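Local coordinates for myosin regulatory light chain, striated adductor muscle (Argopecten irradians, PDB 1WDC), which serves as the calcium-regulatory light chain of molluscan muscle myosin, in which calcium control rests with myosin rather than actin, at residues K143-A146 against M147-S151. Sequence-based numbering, arbitrary orientation.
Sequences KFTA and MIKGS
Met147 N donates to Lys143 O at 3.0 Å and Ile148 N to Phe144 O at 2.8 Å, two i to i+4 bonds that establish regular alpha-helix for residues 143-148. This is the C-terminal end of helix 141-149, the last helix of this EF-hand light chain. The pattern then tightens: Lys149 N bonds to Ala146 O at 3.0 Å, an i to i+3 link whose donor stands above the carbonyl plane, while its bond to Thr145 O is weak. Gly150 ends the helix with a positive phi of 88°.

On the side facing the chain of another protein, Phe144 has CG anti to the backbone N (chi1 179°), which carries the ring alongside the next turn. Ile148 CG1 lies over one ring face, 4.2 Å from the centroid and 28° off its normal, a CH-pi contact, and Ile148 CD1 reaches Phe144 CE2 at 3.5 Å. Met147 CE meets Phe144 CD1 at 3.7 Å. Replacing Phe144 with an alanine would probably leave both the Ile148 CG1-CD1 arm and the Met147 methyl without this apolar partner, freer to turn.

Elsewhere on the helix, Thr145 and Lys149 touch helix 86-94. Lys149 NZ bonds to Asp84 O, and nearer the backbone Lys149 CG packs 3.4 Å from Thr145 O.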
# COMPACT_ATOMS: atom_id res chain seq x y z
N LYS B 143 -16.30 10.24 -1.78
CA LYS B 143 -16.69 11.39 -2.56
C LYS B 143 -15.62 11.75 -3.50
O LYS B 143 -15.89 12.30 -4.55
CB LYS B 143 -16.97 12.60 -1.69
CG LYS B 143 -18.45 12.97 -1.65
CD LYS B 143 -19.23 12.36 -2.87
CE LYS B 143 -19.92 11.01 -2.53
NZ LYS B 143 -20.22 10.14 -3.74
N PHE B 144 -14.39 11.69 -3.02
CA PHE B 144 -13.23 11.90 -3.86
C PHE B 144 -13.22 10.93 -5.07
O PHE B 144 -12.84 11.32 -6.18
CB PHE B 144 -11.97 11.72 -3.04
CG PHE B 144 -10.71 11.89 -3.84
CD1 PHE B 144 -10.20 13.15 -4.09
CD2 PHE B 144 -10.03 10.78 -4.33
CE1 PHE B 144 -9.01 13.30 -4.81
CE2 PHE B 144 -8.85 10.92 -5.04
CZ PHE B 144 -8.34 12.18 -5.28
N THR B 145 -13.57 9.67 -4.86
CA THR B 145 -13.61 8.72 -5.96
C THR B 145 -14.65 9.11 -7.02
O THR B 145 -14.32 9.12 -8.20
CB THR B 145 -13.90 7.30 -5.44
OG1 THR B 145 -12.86 6.90 -4.53
CG2 THR B 145 -13.97 6.33 -6.59
N ALA B 146 -15.87 9.45 -6.60
CA ALA B 146 -16.87 10.03 -7.50
C ALA B 146 -16.35 11.26 -8.28
O ALA B 146 -16.40 11.28 -9.50
CB ALA B 146 -18.10 10.39 -6.71
N MET B 147 -15.74 12.21 -7.58
CA MET B 147 -15.08 13.36 -8.17
C MET B 147 -14.04 12.97 -9.20
O MET B 147 -13.87 13.66 -10.21
CB MET B 147 -14.40 14.21 -7.09
CG MET B 147 -13.19 15.00 -7.59
SD MET B 147 -12.74 16.42 -6.53
CE MET B 147 -11.06 16.04 -6.20
N ILE B 148 -13.22 11.99 -8.86
CA ILE B 148 -12.15 11.49 -9.73
C ILE B 148 -12.67 10.66 -10.92
O ILE B 148 -12.00 10.58 -11.96
CB ILE B 148 -11.13 10.72 -8.88
CG1 ILE B 148 -9.91 11.57 -8.69
CG2 ILE B 148 -10.76 9.35 -9.46
CD1 ILE B 148 -8.69 10.72 -8.53
N LYS B 149 -13.92 10.20 -10.85
CA LYS B 149 -14.53 9.43 -11.91
C LYS B 149 -15.72 10.12 -12.56
O LYS B 149 -16.32 9.56 -13.46
CB LYS B 149 -14.97 8.08 -11.39
CG LYS B 149 -13.82 7.20 -11.00
CD LYS B 149 -13.72 6.04 -11.94
CE LYS B 149 -13.17 6.46 -13.31
NZ LYS B 149 -13.49 5.47 -14.41
N GLY B 150 -16.11 11.27 -12.03
CA GLY B 150 -17.19 12.05 -12.62
C GLY B 150 -18.61 11.74 -12.18
O GLY B 150 -19.55 12.42 -12.59
N SER B 151 -18.79 10.68 -11.40
CA SER B 151 -20.10 10.37 -10.82
C SER B 151 -20.39 11.39 -9.73
O SER B 151 -21.33 11.23 -8.95
CB SER B 151 -20.07 8.98 -10.21
OG SER B 151 -18.78 8.73 -9.68